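Local coordinates for 2-dehydro-3-deoxy-D-arabinonate dehydratase (Sulfolobus solfataricus, PDB 2Q18), which catalyses the dehydration of 2-dehydro-3-deoxy-D-arabinonate to 2,5-dioxopentanoate, a magnesium-dependent step in the pentose oxidation pathway that converts D-arabinonate to 2-oxoglutarate, at residues I208-V213 / V272-S277; F117-N122 / G186-G191. All coordinates share one frame; numbering follows the deposited sequence.

Contact 1. Residues I208-V213 / V272-S277; sequences ITLKIV and VEITIS
T209 and T275 face each other across two antiparallel strands as a hydrogen-bonded pair, and K211 and E273 do the same two residues further on. Each pair makes two backbone bonds, N to O in both directions: T209 N reaches T275 O at 2.8 Å, and E273 N reaches K211 O at the same length with an N-H...O angle of 171°. Beside these bonds CA-H groups lean on the same carbonyls: I208 CA lies 3.2 Å from T275 O.

These are two neighbouring inner strands of a five-stranded mixed sheet in the FAH-family fold; strand 217-225 flanks 207-214 on its other edge, and strand 280-288 flanks 271-276.

The apolar contacts lie on the face that carries I208, L210, V272, I274 and I276. I208 and I276 run side by side and point the same way, CG1 to CG1 at 3.8 Å. L210 holds CG anti to the backbone N (chi1 168°), and its CD1 branch lies 3.7 Å from CG1 of V272 and about as close to CG1 of I274. P142 and P144 of strand 140-150 pack on this face, as do I161 and D163 of strand 156-167, and the side chain of I208 is about 6 Å from the side chains of E145, a magnesium ligand, and T256, which binds substrate.

The other face, with T209, K211, E273 and T275, is mostly polar. One water joins T209 OG1 to T275 O, and a second joins T275 OG1 to T209 O; T275 OG1 also bonds to T281 on the next strand. In K211 a chi3 of 71° turns CE aside, 3.8 Å from E273 OE1. K211 NZ makes a long salt bridge of 3.9 Å to E273 OE1. V213 meets the same glutamate, its CG2 methyl touching E273 OE2.

Contact 2. Residues F117-N122 / G186-G191; sequences FKATPN and GCCAFG
K118 lays the end of its side chain against the point where the loop at C187 runs into the strand at C188. Its CE packs on the CB of C188 and lies 3.8 Å from C187 SG, and NZ gives a hydrogen bond of 2.8 Å to C187 O. The ammonium approaches that oxygen from above the carbonyl plane, 44° out of it. A bend at chi2 (60°), in a chain otherwise extended, turns CD aside from the line of the first carbons.

The same NZ bonds to the carbonyl of K182 and forms a salt bridge with D164. Two carbonyls and a carboxylate therefore grip one buried ammonium. As D164 is a magnesium ligand and K182 a substrate-binding residue, K118 is a second-shell group beside the active site, probably helping to position both. An alanine here would probably leave the carbonyls of C187 and K182 and the D164 carboxylate without this partner and open a gap beside the two cysteines.

A119 adds a small apolar patch: its CB meets C187 SG at 4.0 Å and C188 CB at 4.1 Å. The sulphur of C187 also lies 3.7 Å from K118 O. Further along, a water donates a hydrogen bond to N122 O and accepts a weak one from G186 N.

K118 and A119 both face V76 in a classic beta bulge, where strand 114-119 runs antiparallel to 76-80. F117 of this strand stacks on F117 of the second subunit. On the other side of the contact, C188 begins strand 188-195, which pairs with 124-125 (parallel) and with 156-167 (antiparallel), and C124 and M162 of those two strands pack against the C188 side chain.

Contact 2 is buried throughout, whereas contact 1 is half core and half surface: its apolar face is buried and its threonine, lysine and glutamate face is partly exposed. Strands 188-195 and 207-214 follow one another in the chain, yet the contact centres lie about 17 Å apart. Contact 1 joins adjacent strands of one sheet through regular backbone pairing; contact 2 ties a bulged strand end to the start of another strand, with a single direct hydrogen bond from a side chain. Lysine differs accordingly, in a long salt bridge at the first and enclosed at the second. Strand 156-167 borders both, and each comes near residues of the magnesium and substrate sites.

Contact 1. Residues I208-V213 / V272-S277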
# COMPACT_ATOMS: atom_id res chain seq x y z
N ILE A 208 -27.68 -8.64 31.73
CA ILE A 208 -27.87 -8.84 30.30
C ILE A 208 -29.37 -9.01 30.05
O ILE A 208 -30.00 -9.87 30.67
CB ILE A 208 -27.10 -10.07 29.76
CG1 ILE A 208 -25.60 -9.97 30.09
CG2 ILE A 208 -27.34 -10.26 28.25
CD1 ILE A 208 -24.78 -11.18 29.69
N THR A 209 -29.92 -8.19 29.16
CA THR A 209 -31.34 -8.28 28.83
C THR A 209 -31.52 -8.46 27.33
O THR A 209 -30.96 -7.70 26.54
CB THR A 209 -32.11 -7.01 29.28
OG1 THR A 209 -31.83 -6.74 30.66
CG2 THR A 209 -33.63 -7.18 29.09
N LEU A 210 -32.27 -9.49 26.95
CA LEU A 210 -32.65 -9.73 25.56
C LEU A 210 -34.12 -9.38 25.32
O LEU A 210 -34.99 -9.76 26.11
CB LEU A 210 -32.39 -11.18 25.16
CG LEU A 210 -32.99 -11.70 23.84
CD1 LEU A 210 -32.33 -11.06 22.62
CD2 LEU A 210 -32.92 -13.21 23.74
N LYS A 211 -34.38 -8.68 24.22
CA LYS A 211 -35.73 -8.43 23.74
C LYS A 211 -35.81 -8.75 22.25
O LYS A 211 -34.95 -8.33 21.47
CB LYS A 211 -36.15 -6.98 23.96
CG LYS A 211 -36.47 -6.64 25.41
CD LYS A 211 -36.54 -5.13 25.65
CE LYS A 211 -37.76 -4.50 25.01
NZ LYS A 211 -37.89 -3.06 25.39
N ILE A 212 -36.82 -9.53 21.88
CA ILE A 212 -37.14 -9.73 20.47
C ILE A 212 -38.45 -8.99 20.20
O ILE A 212 -39.49 -9.30 20.80
CB ILE A 212 -37.28 -11.23 20.11
CG1 ILE A 212 -35.98 -11.98 20.49
CG2 ILE A 212 -37.62 -11.39 18.63
CD1 ILE A 212 -36.10 -13.51 20.48
N VAL A 213 -38.38 -8.00 19.32
CA VAL A 213 -39.53 -7.15 19.01
C VAL A 213 -40.07 -7.52 17.64
O VAL A 213 -39.34 -7.46 16.64
CB VAL A 213 -39.18 -5.65 19.10
CG1 VAL A 213 -40.41 -4.78 18.81
CG2 VAL A 213 -38.61 -5.31 20.46
N VAL A 272 -33.93 -7.44 17.26
CA VAL A 272 -33.26 -8.02 18.41
C VAL A 272 -32.52 -6.92 19.15
O VAL A 272 -31.69 -6.21 18.57
CB VAL A 272 -32.30 -9.17 17.99
CG1 VAL A 272 -31.54 -9.72 19.21
CG2 VAL A 272 -33.06 -10.28 17.29
N GLU A 273 -32.82 -6.78 20.44
CA GLU A 273 -32.20 -5.76 21.27
C GLU A 273 -31.56 -6.44 22.46
O GLU A 273 -32.20 -7.23 23.16
CB GLU A 273 -33.24 -4.74 21.76
CG GLU A 273 -34.11 -4.15 20.65
CD GLU A 273 -35.19 -3.21 21.17
OE1 GLU A 273 -35.33 -3.06 22.41
OE2 GLU A 273 -35.90 -2.61 20.34
N ILE A 274 -30.27 -6.16 22.67
CA ILE A 274 -29.52 -6.75 23.78
C ILE A 274 -28.85 -5.65 24.58
O ILE A 274 -28.06 -4.87 24.04
CB ILE A 274 -28.48 -7.80 23.30
CG1 ILE A 274 -29.16 -8.90 22.48
CG2 ILE A 274 -27.73 -8.39 24.50
CD1 ILE A 274 -28.24 -9.67 21.56
N THR A 275 -29.17 -5.60 25.86
CA THR A 275 -28.63 -4.60 26.76
C THR A 275 -27.68 -5.26 27.75
O THR A 275 -27.98 -6.32 28.29
CB THR A 275 -29.76 -3.87 27.52
OG1 THR A 275 -30.72 -3.37 26.58
CG2 THR A 275 -29.22 -2.70 28.34
N ILE A 276 -26.52 -4.63 27.95
CA ILE A 276 -25.60 -5.04 29.01
C ILE A 276 -25.19 -3.81 29.80
O ILE A 276 -24.89 -2.76 29.23
CB ILE A 276 -24.34 -5.78 28.46
CG1 ILE A 276 -24.75 -7.07 27.73
CG2 ILE A 276 -23.36 -6.09 29.61
CD1 ILE A 276 -23.59 -7.97 27.30
N SER A 277 -25.22 -3.94 31.13
CA SER A 277 -24.81 -2.87 32.04
C SER A 277 -23.45 -2.30 31.67
O SER A 277 -22.50 -3.05 31.40
CB SER A 277 -24.76 -3.38 33.49
OG SER A 277 -25.95 -4.05 33.85
O HOH W 1 -29.50 -5.52 31.01
O HOH W 2 -32.50 -4.95 25.63

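Contact 2. Residues F117-N122 / G186-G191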
# COMPACT_ATOMS: atom_id res chain seq x y z
N PHE A 117 -15.03 -21.83 16.72
CA PHE A 117 -14.83 -20.68 15.83
C PHE A 117 -16.20 -20.16 15.40
O PHE A 117 -17.04 -20.93 14.94
CB PHE A 117 -14.00 -21.08 14.60
CG PHE A 117 -13.64 -19.92 13.70
CD1 PHE A 117 -14.40 -19.64 12.57
CD2 PHE A 117 -12.55 -19.11 13.99
CE1 PHE A 117 -14.08 -18.57 11.73
CE2 PHE A 117 -12.22 -18.03 13.17
CZ PHE A 117 -12.98 -17.76 12.03
N LYS A 118 -16.40 -18.85 15.55
CA LYS A 118 -17.71 -18.25 15.30
C LYS A 118 -17.80 -17.48 13.98
O LYS A 118 -18.72 -17.72 13.19
CB LYS A 118 -18.12 -17.35 16.48
CG LYS A 118 -19.40 -16.52 16.27
CD LYS A 118 -20.62 -17.39 15.99
CE LYS A 118 -21.82 -16.53 15.58
NZ LYS A 118 -23.03 -17.36 15.29
N ALA A 119 -16.87 -16.57 13.74
CA ALA A 119 -16.95 -15.72 12.56
C ALA A 119 -15.62 -15.12 12.13
O ALA A 119 -14.70 -14.93 12.94
CB ALA A 119 -17.99 -14.60 12.78
N THR A 120 -15.54 -14.82 10.84
CA THR A 120 -14.56 -13.91 10.28
C THR A 120 -15.20 -12.51 10.32
O THR A 120 -16.42 -12.41 10.48
CB THR A 120 -14.23 -14.30 8.83
OG1 THR A 120 -15.45 -14.46 8.09
CG2 THR A 120 -13.44 -15.62 8.80
N PRO A 121 -14.39 -11.43 10.19
CA PRO A 121 -14.95 -10.07 10.28
C PRO A 121 -16.08 -9.77 9.28
O PRO A 121 -17.01 -9.04 9.62
CB PRO A 121 -13.73 -9.16 10.04
CG PRO A 121 -12.67 -10.04 9.43
CD PRO A 121 -12.93 -11.41 9.98
N ASN A 122 -15.99 -10.31 8.07
CA ASN A 122 -17.00 -10.08 7.04
C ASN A 122 -18.33 -10.80 7.30
O ASN A 122 -19.33 -10.49 6.65
CB ASN A 122 -16.46 -10.47 5.65
CG ASN A 122 -16.17 -11.96 5.54
OD1 ASN A 122 -15.42 -12.52 6.34
ND2 ASN A 122 -16.75 -12.60 4.53
N GLY A 186 -23.86 -12.80 8.35
CA GLY A 186 -24.75 -12.21 9.34
C GLY A 186 -25.03 -13.07 10.56
O GLY A 186 -26.04 -12.87 11.24
N CYS A 187 -24.14 -14.02 10.85
CA CYS A 187 -24.31 -14.95 11.97
C CYS A 187 -23.96 -14.33 13.31
O CYS A 187 -24.16 -14.94 14.37
CB CYS A 187 -23.45 -16.19 11.76
SG CYS A 187 -21.65 -15.86 11.86
N CYS A 188 -23.45 -13.10 13.27
CA CYS A 188 -22.81 -12.51 14.42
C CYS A 188 -22.95 -10.99 14.42
O CYS A 188 -22.73 -10.35 13.40
CB CYS A 188 -21.32 -12.90 14.37
SG CYS A 188 -20.39 -12.36 15.76
N ALA A 189 -23.29 -10.42 15.58
CA ALA A 189 -23.38 -8.96 15.73
C ALA A 189 -22.73 -8.51 17.03
O ALA A 189 -22.81 -9.21 18.03
CB ALA A 189 -24.83 -8.50 15.69
N PHE A 190 -22.10 -7.33 17.01
CA PHE A 190 -21.49 -6.81 18.23
C PHE A 190 -21.39 -5.29 18.27
O PHE A 190 -21.39 -4.62 17.24
CB PHE A 190 -20.12 -7.46 18.51
CG PHE A 190 -19.02 -7.03 17.58
CD1 PHE A 190 -18.14 -6.01 17.95
CD2 PHE A 190 -18.85 -7.65 16.34
CE1 PHE A 190 -17.11 -5.61 17.08
CE2 PHE A 190 -17.83 -7.25 15.48
CZ PHE A 190 -16.96 -6.23 15.85
N GLY A 191 -21.29 -4.76 19.49
CA GLY A 191 -21.25 -3.33 19.72
C GLY A 191 -22.28 -2.92 20.75
O GLY A 191 -22.64 -3.72 21.62
O HOH W 3 -22.03 -10.80 6.89